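Local structure of myosin regulatory light chain (Physarum polycephalum, 2BL0) at residues Q94-E97 with L98-L102; F134-M137 with L138-Y142; I68-P71 with T72-S75. The protein binds a calcium ion through an EF-hand loop and serves as a light chain in the regulatory domain of a myosin motor. All coordinates share one frame; numbering follows the deposited sequence.

Interaction 1: Q94-E97 with L98-L102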
ATOM      1  N   GLN B  94      28.368  21.549 -14.065  1.00 10.17           N
ATOM      2  CA  GLN B  94      27.420  22.652 -13.910  1.00  9.66           C
ATOM      3  C   GLN B  94      25.996  22.127 -14.087  1.00 10.01           C
ATOM      4  O   GLN B  94      25.709  21.399 -15.039  1.00  9.41           O
ATOM      5  CB  GLN B  94      27.755  23.757 -14.903  1.00 10.00           C
ATOM      6  CG  GLN B  94      29.116  24.409 -14.633  1.00  9.23           C
ATOM      7  CD  GLN B  94      29.205  25.042 -13.253  1.00  9.96           C
ATOM      8  OE1 GLN B  94      29.890  24.514 -12.364  1.00 10.22           O
ATOM      9  NE2 GLN B  94      28.527  26.198 -13.073  1.00 11.13           N
ATOM     10  N   GLU B  95      25.097  22.472 -13.167  1.00 10.34           N
ATOM     11  CA  GLU B  95      23.707  22.033 -13.333  1.00 10.50           C
ATOM     12  C   GLU B  95      23.142  22.445 -14.693  1.00  9.66           C
ATOM     13  O   GLU B  95      22.378  21.701 -15.285  1.00  8.46           O
ATOM     14  CB  GLU B  95      22.780  22.517 -12.241  1.00 11.48           C
ATOM     15  CG  GLU B  95      21.414  21.851 -12.356  1.00 13.55           C
ATOM     16  CD  GLU B  95      20.485  22.222 -11.232  1.00 16.05           C
ATOM     17  OE1 GLU B  95      19.516  22.966 -11.470  1.00 17.62           O
ATOM     18  OE2 GLU B  95      20.726  21.743 -10.112  1.00 18.71           O
ATOM     19  N   ALA B  96      23.529  23.608 -15.203  1.00 10.06           N
ATOM     20  CA  ALA B  96      23.026  24.044 -16.505  1.00 10.67           C
ATOM     21  C   ALA B  96      23.401  23.075 -17.607  1.00 11.37           C
ATOM     22  O   ALA B  96      22.608  22.843 -18.507  1.00 11.72           O
ATOM     23  CB  ALA B  96      23.551  25.414 -16.862  1.00 11.03           C
ATOM     24  N   GLU B  97      24.626  22.556 -17.571  1.00 12.47           N
ATOM     25  CA  GLU B  97      25.034  21.604 -18.600  1.00 13.53           C
ATOM     26  C   GLU B  97      24.259  20.298 -18.467  1.00 13.58           C
ATOM     27  O   GLU B  97      23.746  19.798 -19.471  1.00 14.30           O
ATOM     28  CB  GLU B  97      26.544  21.357 -18.605  1.00 14.39           C
ATOM     29  CG  GLU B  97      27.027  20.582 -19.837  1.00 16.82           C
ATOM     30  CD  GLU B  97      26.488  21.110 -21.164  1.00 21.98           C
ATOM     31  OE1 GLU B  97      26.169  22.328 -21.294  1.00 25.68           O
ATOM     32  OE2 GLU B  97      26.389  20.298 -22.110  1.00 27.07           O
ATOM     33  N   LEU B  98      24.151  19.789 -17.241  1.00 12.92           N
ATOM     34  CA  LEU B  98      23.352  18.599 -16.921  1.00 13.44           C
ATOM     35  C   LEU B  98      21.930  18.715 -17.463  1.00 13.28           C
ATOM     36  O   LEU B  98      21.444  17.801 -18.137  1.00 12.02           O
ATOM     37  CB  LEU B  98      23.301  18.374 -15.405  1.00 13.21           C
ATOM     38  CG  LEU B  98      22.532  17.137 -14.907  1.00 16.39           C
ATOM     39  CD1 LEU B  98      23.079  15.893 -15.564  1.00 17.93           C
ATOM     40  CD2 LEU B  98      22.523  17.032 -13.397  1.00 17.12           C
ATOM     41  N   ARG B  99      21.263  19.834 -17.182  1.00 12.86           N
ATOM     42  CA  ARG B  99      19.905  20.042 -17.690  1.00 13.04           C
ATOM     43  C   ARG B  99      19.861  19.934 -19.217  1.00 14.15           C
ATOM     44  O   ARG B  99      18.981  19.270 -19.779  1.00 13.45           O
ATOM     45  CB  ARG B  99      19.343  21.399 -17.240  1.00 12.74           C
ATOM     46  CG  ARG B  99      18.943  21.479 -15.760  1.00 10.67           C
ATOM     47  CD  ARG B  99      18.689  22.923 -15.302  1.00 10.97           C
ATOM     48  NE  ARG B  99      18.048  23.077 -13.987  1.00  9.18           N
ATOM     49  CZ  ARG B  99      16.756  22.901 -13.756  1.00 10.03           C
ATOM     50  NH1 ARG B  99      15.936  22.544 -14.741  1.00  9.07           N
ATOM     51  NH2 ARG B  99      16.261  23.084 -12.530  1.00  9.68           N
ATOM     52  N   GLN B 100      20.837  20.553 -19.882  1.00 15.64           N
ATOM     53  CA  GLN B 100      20.882  20.585 -21.343  1.00 17.51           C
ATOM     54  C   GLN B 100      21.046  19.191 -21.935  1.00 18.24           C
ATOM     55  O   GLN B 100      20.418  18.863 -22.939  1.00 18.54           O
ATOM     56  CB  GLN B 100      22.031  21.462 -21.839  1.00 18.22           C
ATOM     57  CG  GLN B 100      21.648  22.907 -22.029  1.00 21.25           C
ATOM     58  CD  GLN B 100      22.846  23.830 -21.965  1.00 25.41           C
ATOM     59  OE1 GLN B 100      23.606  23.797 -20.988  1.00 30.84           O
ATOM     60  NE2 GLN B 100      23.027  24.652 -22.999  1.00 28.29           N
ATOM     61  N   LEU B 101      21.885  18.383 -21.306  1.00 19.00           N
ATOM     62  CA  LEU B 101      22.190  17.057 -21.830  1.00 19.46           C
ATOM     63  C   LEU B 101      20.973  16.160 -21.695  1.00 19.10           C
ATOM     64  O   LEU B 101      20.569  15.530 -22.676  1.00 19.45           O
ATOM     65  CB  LEU B 101      23.394  16.465 -21.107  1.00 19.96           C
ATOM     66  CG  LEU B 101      24.708  17.221 -21.365  1.00 20.72           C
ATOM     67  CD1 LEU B 101      25.832  16.577 -20.577  1.00 22.53           C
ATOM     68  CD2 LEU B 101      25.049  17.298 -22.866  1.00 21.31           C
ATOM     69  N   LEU B 102      20.400  16.134 -20.490  1.00 18.26           N
ATOM     70  CA  LEU B 102      19.160  15.411 -20.188  1.00 18.10           C
ATOM     71  C   LEU B 102      18.011  15.764 -21.136  1.00 17.75           C
ATOM     72  O   LEU B 102      17.245  14.889 -21.533  1.00 17.05           O
ATOM     73  CB  LEU B 102      18.713  15.706 -18.754  1.00 17.67           C
ATOM     74  CG  LEU B 102      19.563  15.133 -17.617  1.00 19.00           C
ATOM     75  CD1 LEU B 102      18.996  15.554 -16.276  1.00 18.76           C
ATOM     76  CD2 LEU B 102      19.659  13.605 -17.726  1.00 19.88           C
TER
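The helix that leaves the EF-hand loop of residues 86-97 begins here, and its first turn is gripped by E95 and R99, one turn apart on the same side of the helix. The E95 chain runs out fully extended, CG anti to the backbone N (chi1 -171°), which carries its carboxylate along to the guanidinium of R99. There OE1 of E95 receives NE of R99 at 2.9 Å in a salt bridge, met on its anti side and somewhat out of the carboxylate plane; R99 NH2 adds a weak bond to the same oxygen at 3.4 Å. NE and NH2 share OE1, and the planes of carboxylate and guanidinium are turned 51° apart, so this is not a flat two-pronged clasp. R99 also reaches E115 of helix 111-118 with NH1, tying this helix start to its neighbour.

The helical backbone bonds are in place: Q94, at the N-cap, accepts L98 N on its O at 3.1 Å, while its NE2 turns to the carbonyl of D126. R99 N is bound to E95 O at 2.9 Å and L101 N to E97 O at 3.0 Å.

On another side of the helix, E97 bends at chi2 (48°), and its OE2 rests 3.4 Å from CD2 of L101, acid against methyl. L98 packs on F82 and L101 on L85 of helix 75-85, L101 also on an apolar side chain of another protein's chain. The modelled calcium lies in the loop of D15; E97, twelfth in its own loop, is inferred to be a ligand, the closing glutamate of a canonical EF-hand.

Interaction 2: F134-M137 with L138-Y142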
ATOM      1  N   PHE B 134      24.710  12.839  -7.244  1.00  5.68           N
ATOM      2  CA  PHE B 134      23.563  12.724  -8.139  1.00  6.20           C
ATOM      3  C   PHE B 134      23.370  11.264  -8.535  1.00  5.72           C
ATOM      4  O   PHE B 134      22.263  10.751  -8.454  1.00  5.87           O
ATOM      5  CB  PHE B 134      23.744  13.645  -9.361  1.00  6.75           C
ATOM      6  CG  PHE B 134      22.573  13.618 -10.333  1.00  7.38           C
ATOM      7  CD1 PHE B 134      21.344  14.154  -9.983  1.00 10.46           C
ATOM      8  CD2 PHE B 134      22.707  13.016 -11.581  1.00  9.33           C
ATOM      9  CE1 PHE B 134      20.259  14.117 -10.882  1.00 11.75           C
ATOM     10  CE2 PHE B 134      21.649  12.987 -12.482  1.00  8.88           C
ATOM     11  CZ  PHE B 134      20.426  13.518 -12.136  1.00 10.29           C
ATOM     12  N   VAL B 135      24.455  10.592  -8.914  1.00  5.60           N
ATOM     13  CA  VAL B 135      24.429   9.166  -9.227  1.00  5.35           C
ATOM     14  C   VAL B 135      23.943   8.400  -8.004  1.00  5.44           C
ATOM     15  O   VAL B 135      23.078   7.538  -8.088  1.00  5.42           O
ATOM     16  CB  VAL B 135      25.823   8.661  -9.683  1.00  4.98           C
ATOM     17  CG1 VAL B 135      25.819   7.151  -9.851  1.00  6.59           C
ATOM     18  CG2 VAL B 135      26.232   9.373 -10.988  1.00  6.60           C
ATOM     19  N   ASP B 136      24.454   8.746  -6.839  1.00  6.74           N
ATOM     20  CA  ASP B 136      24.036   8.054  -5.627  1.00  7.12           C
ATOM     21  C   ASP B 136      22.529   8.190  -5.386  1.00  7.05           C
ATOM     22  O   ASP B 136      21.858   7.212  -5.004  1.00  6.52           O
ATOM     23  CB  ASP B 136      24.836   8.556  -4.421  1.00  8.24           C
ATOM     24  CG  ASP B 136      24.400   7.907  -3.135  1.00 10.87           C
ATOM     25  OD1 ASP B 136      23.325   8.274  -2.625  1.00 16.87           O
ATOM     26  OD2 ASP B 136      25.047   7.011  -2.569  1.00 16.26           O
ATOM     27  N   MET B 137      22.002   9.388  -5.608  1.00  6.70           N
ATOM     28  CA  MET B 137      20.570   9.625  -5.494  1.00  7.41           C
ATOM     29  C   MET B 137      19.810   8.736  -6.493  1.00  6.60           C
ATOM     30  O   MET B 137      18.818   8.110  -6.140  1.00  6.41           O
ATOM     31  CB  MET B 137      20.255  11.117  -5.722  1.00  8.36           C
ATOM     32  CG  MET B 137      18.781  11.469  -5.652  1.00 10.90           C
ATOM     33  SD  MET B 137      18.399  13.155  -6.165  1.00 14.91           S
ATOM     34  CE  MET B 137      18.242  12.984  -7.902  1.00 14.63           C
ATOM     35  N   LEU B 138      20.275   8.655  -7.736  1.00  5.44           N
ATOM     36  CA  LEU B 138      19.611   7.819  -8.731  1.00  5.87           C
ATOM     37  C   LEU B 138      19.619   6.329  -8.422  1.00  5.82           C
ATOM     38  O   LEU B 138      18.672   5.626  -8.766  1.00  6.73           O
ATOM     39  CB  LEU B 138      20.196   8.046 -10.119  1.00  5.14           C
ATOM     40  CG  LEU B 138      20.072   9.457 -10.688  1.00  7.64           C
ATOM     41  CD1 LEU B 138      20.512   9.451 -12.144  1.00  8.88           C
ATOM     42  CD2 LEU B 138      18.653   9.993 -10.580  1.00  8.10           C
ATOM     43  N   VAL B 139      20.677   5.859  -7.789  1.00  6.48           N
ATOM     44  CA  VAL B 139      20.860   4.440  -7.527  1.00  7.20           C
ATOM     45  C   VAL B 139      20.175   4.013  -6.218  1.00  7.83           C
ATOM     46  O   VAL B 139      19.562   2.940  -6.158  1.00  6.98           O
ATOM     47  CB  VAL B 139      22.360   4.075  -7.510  1.00  7.72           C
ATOM     48  CG1 VAL B 139      22.576   2.612  -7.083  1.00  7.78           C
ATOM     49  CG2 VAL B 139      22.990   4.349  -8.868  1.00  7.10           C
ATOM     50  N   THR B 140      20.288   4.838  -5.180  1.00  8.39           N
ATOM     51  CA  THR B 140      19.850   4.465  -3.825  1.00  8.66           C
ATOM     52  C   THR B 140      18.504   5.055  -3.416  1.00  8.78           C
ATOM     53  O   THR B 140      17.898   4.581  -2.458  1.00  7.81           O
ATOM     54  CB  THR B 140      20.914   4.854  -2.775  1.00  8.77           C
ATOM     55  OG1 THR B 140      21.013   6.287  -2.682  1.00 10.01           O
ATOM     56  CG2 THR B 140      22.299   4.385  -3.210  1.00 10.63           C
ATOM     57  N   GLY B 141      18.041   6.068  -4.143  1.00  8.68           N
ATOM     58  CA  GLY B 141      16.810   6.764  -3.808  1.00  9.77           C
ATOM     59  C   GLY B 141      15.576   5.910  -4.008  1.00  9.82           C
ATOM     60  O   GLY B 141      15.535   5.068  -4.886  1.00 10.35           O
ATOM     61  N   TYR B 142      14.559   6.133  -3.181  1.00 10.50           N
ATOM     62  CA  TYR B 142      13.273   5.446  -3.291  1.00 10.57           C
ATOM     63  C   TYR B 142      13.398   3.950  -3.577  1.00 11.54           C
ATOM     64  O   TYR B 142      12.894   3.468  -4.586  1.00 10.56           O
ATOM     65  CB  TYR B 142      12.380   6.153  -4.325  1.00 10.66           C
ATOM     66  CG  TYR B 142      12.111   7.584  -3.941  1.00 10.26           C
ATOM     67  CD1 TYR B 142      11.183   7.894  -2.940  1.00 13.05           C
ATOM     68  CD2 TYR B 142      12.811   8.629  -4.532  1.00 12.92           C
ATOM     69  CE1 TYR B 142      10.959   9.205  -2.548  1.00 13.03           C
ATOM     70  CE2 TYR B 142      12.589   9.949  -4.149  1.00 15.18           C
ATOM     71  CZ  TYR B 142      11.656  10.225  -3.158  1.00 14.60           C
ATOM     72  OH  TYR B 142      11.436  11.526  -2.786  1.00 18.03           O
TER
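F134 and L138 make the tight half of this contact, one turn apart near the end of helix 131-140. L138 CD1 lies 3.7 Å from F134 CE2, and its CG sits 4.2 Å above the ring plane, offset toward the rim; F82 and M118 also pack on F134. L138 has its CG anti to the carbonyl carbon (chi1 -61°), which sends the isobutyl group back over the phenyl face, and its CD2 touches M137 CE at 4.0 Å. V135 and V139 run side by side more loosely.

The solvent side is polar. T140 OG1 donates to D136 O at 2.6 Å from above the carbonyl plane, while T140 N reaches the same oxygen at 2.9 Å from its opposite face. The D136 carboxylate comes round beside them, OD1 lying 3.0 Å from T140 OG1. With an alanine at D136 the carboxylate beside the T140 hydroxyl is gone, and that hydroxyl would probably be held less firmly.

G141 N still bonds to M137 O, and the carbonyls of L138 and G141 accept basic side chains of another protein's chain, probably the myosin heavy chain, at the end of the last helix of an EF-hand pair.

Interaction 3: I68-P71 with T72-S75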
ATOM      1  N   ILE B  68      16.942  -6.974 -17.214  1.00  8.28           N
ATOM      2  CA  ILE B  68      16.976  -5.538 -17.404  1.00  7.87           C
ATOM      3  C   ILE B  68      17.787  -4.963 -16.237  1.00  7.00           C
ATOM      4  O   ILE B  68      17.620  -5.384 -15.098  1.00  5.52           O
ATOM      5  CB  ILE B  68      15.534  -4.984 -17.420  1.00  7.53           C
ATOM      6  CG1 ILE B  68      14.700  -5.644 -18.537  1.00  8.75           C
ATOM      7  CG2 ILE B  68      15.566  -3.483 -17.586  1.00  9.48           C
ATOM      8  CD1 ILE B  68      13.179  -5.376 -18.449  1.00  9.66           C
ATOM      9  N   LYS B  69      18.665  -4.005 -16.525  1.00  7.40           N
ATOM     10  CA  LYS B  69      19.557  -3.451 -15.510  1.00  7.54           C
ATOM     11  C   LYS B  69      18.832  -2.798 -14.341  1.00  7.39           C
ATOM     12  O   LYS B  69      17.900  -2.014 -14.537  1.00  7.23           O
ATOM     13  CB  LYS B  69      20.501  -2.412 -16.142  1.00  8.27           C
ATOM     14  CG  LYS B  69      21.531  -3.000 -17.109  1.00 10.09           C
ATOM     15  CD  LYS B  69      22.839  -2.263 -17.050  1.00 13.87           C
ATOM     16  CE  LYS B  69      23.763  -2.646 -18.188  1.00 16.80           C
ATOM     17  NZ  LYS B  69      24.362  -1.418 -18.767  1.00 18.26           N
ATOM     18  N   THR B  70      19.272  -3.130 -13.129  1.00  7.10           N
ATOM     19  CA  THR B  70      18.905  -2.402 -11.924  1.00  7.09           C
ATOM     20  C   THR B  70      19.785  -1.153 -11.796  1.00  6.30           C
ATOM     21  O   THR B  70      20.773  -1.017 -12.500  1.00  6.28           O
ATOM     22  CB  THR B  70      19.052  -3.283 -10.675  1.00  7.52           C
ATOM     23  OG1 THR B  70      20.401  -3.708 -10.544  1.00  8.17           O
ATOM     24  CG2 THR B  70      18.228  -4.585 -10.794  1.00  9.29           C
ATOM     25  N   PRO B  71      19.420  -0.222 -10.925  1.00  6.12           N
ATOM     26  CA  PRO B  71      20.214   1.003 -10.772  1.00  6.48           C
ATOM     27  C   PRO B  71      21.691   0.770 -10.389  1.00  7.04           C
ATOM     28  O   PRO B  71      22.544   1.450 -10.942  1.00  6.21           O
ATOM     29  CB  PRO B  71      19.442   1.782  -9.701  1.00  5.76           C
ATOM     30  CG  PRO B  71      18.046   1.281  -9.819  1.00  6.15           C
ATOM     31  CD  PRO B  71      18.204  -0.187 -10.094  1.00  6.45           C
ATOM     32  N   THR B  72      22.011  -0.171  -9.498  1.00  8.97           N
ATOM     33  CA  THR B  72      23.430  -0.402  -9.180  1.00  9.36           C
ATOM     34  C   THR B  72      24.224  -0.911 -10.384  1.00  9.74           C
ATOM     35  O   THR B  72      25.429  -0.652 -10.490  1.00 10.18           O
ATOM     36  CB  THR B  72      23.653  -1.380  -8.007  1.00  9.60           C
ATOM     37  OG1 THR B  72      22.934  -2.594  -8.250  1.00 10.80           O
ATOM     38  CG2 THR B  72      23.085  -0.830  -6.730  1.00 10.44           C
ATOM     39  N   GLU B  73      23.569  -1.642 -11.276  1.00  9.03           N
ATOM     40  CA  GLU B  73      24.226  -2.131 -12.481  1.00  9.47           C
ATOM     41  C   GLU B  73      24.560  -0.995 -13.439  1.00  9.15           C
ATOM     42  O   GLU B  73      25.277  -1.215 -14.428  1.00 10.31           O
ATOM     43  CB  GLU B  73      23.346  -3.151 -13.208  1.00  9.39           C
ATOM     44  CG  GLU B  73      23.220  -4.474 -12.497  1.00 11.36           C
ATOM     45  CD  GLU B  73      22.260  -5.395 -13.219  1.00 14.91           C
ATOM     46  OE1 GLU B  73      22.681  -6.101 -14.164  1.00 18.80           O
ATOM     47  OE2 GLU B  73      21.078  -5.396 -12.855  1.00 13.84           O
ATOM     48  N   GLN B  74      24.027   0.204 -13.183  1.00  8.66           N
ATOM     49  CA  GLN B  74      24.309   1.376 -14.015  1.00  7.99           C
ATOM     50  C   GLN B  74      25.321   2.355 -13.413  1.00  8.04           C
ATOM     51  O   GLN B  74      25.709   3.300 -14.078  1.00  7.37           O
ATOM     52  CB  GLN B  74      23.014   2.110 -14.363  1.00  8.36           C
ATOM     53  CG  GLN B  74      22.063   1.233 -15.175  1.00  7.56           C
ATOM     54  CD  GLN B  74      20.702   1.841 -15.402  1.00  7.82           C
ATOM     55  OE1 GLN B  74      20.121   2.418 -14.481  1.00  8.01           O
ATOM     56  NE2 GLN B  74      20.178   1.703 -16.625  1.00  8.61           N
ATOM     57  N   SER B  75      25.748   2.125 -12.171  1.00  7.39           N
ATOM     58  CA  SER B  75      26.635   3.067 -11.473  1.00  8.06           C
ATOM     59  C   SER B  75      27.937   3.344 -12.208  1.00  7.64           C
ATOM     60  O   SER B  75      28.358   4.500 -12.350  1.00  7.90           O
ATOM     61  CB  SER B  75      26.978   2.529 -10.094  1.00  7.90           C
ATOM     62  OG  SER B  75      25.796   2.297  -9.349  1.00 10.66           O
TER
HETATM   63  O   HOH W   1      21.587   0.672 -18.922  1.00 35.51           O
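T70 and E73 are locked together through the glutamate side chain, which folds back over the turn between them. Its CB rests 3.4 Å from T70 O and also touches K69 CD. From there CG, anti to the carbonyl carbon (chi1 -71°), passes 3.5 Å from T70 OG1, and the extended chain brings the carboxylate carbon alongside that hydroxyl. At the tip, OE2 takes two bonds: T70 N meets it at 2.9 Å from above the carboxylate plane, in an almost straight line (179°), and T70 OG1 donates to its anti lone pair at the same distance. Two donors on one oxygen hold that oxygen and limit the turning of the carboxylate.

The backbone turns beneath it, with Q74 N bound to P71 O at 3.0 Å. K69 lays its CD near Q74 CG; its ammonium group forms a salt bridge with E77, and a water bound by Q74 NE2 at 2.9 Å is a weak further partner. Q74 OE1 meanwhile accepts N37 ND2 of the first lobe.

This T70–E73 turn, with its glutamate bonded back to the N–H three residues earlier, lies in the connection between the two EF-hand lobes of a calmodulin-like light chain, just ahead of helix 75-85.

Overall arrangement
Along the chain the order is interaction 3, interaction 1, interaction 2. Interaction 3 lies in the linker before helix 75-85; interaction 1 opens helix 95-104 after strand 92-94, and interaction 2 closes helix 131-140 after strand 128-130, the antiparallel partner of that strand. The centres of interactions 2 and 3 are about 11 Å apart, and V139 CG1 packs on T72 CG2 at 3.5 Å, so the end of the last helix rests on the linker. Interactions 1 and 2, whose centres lie about 17 Å apart, meet where L98 CD2 approaches F134 CE2. Interactions 1 and 3, centres about 22 Å apart, do not touch. Interaction 2 thus joins the paired EF-hands' interior to the linker.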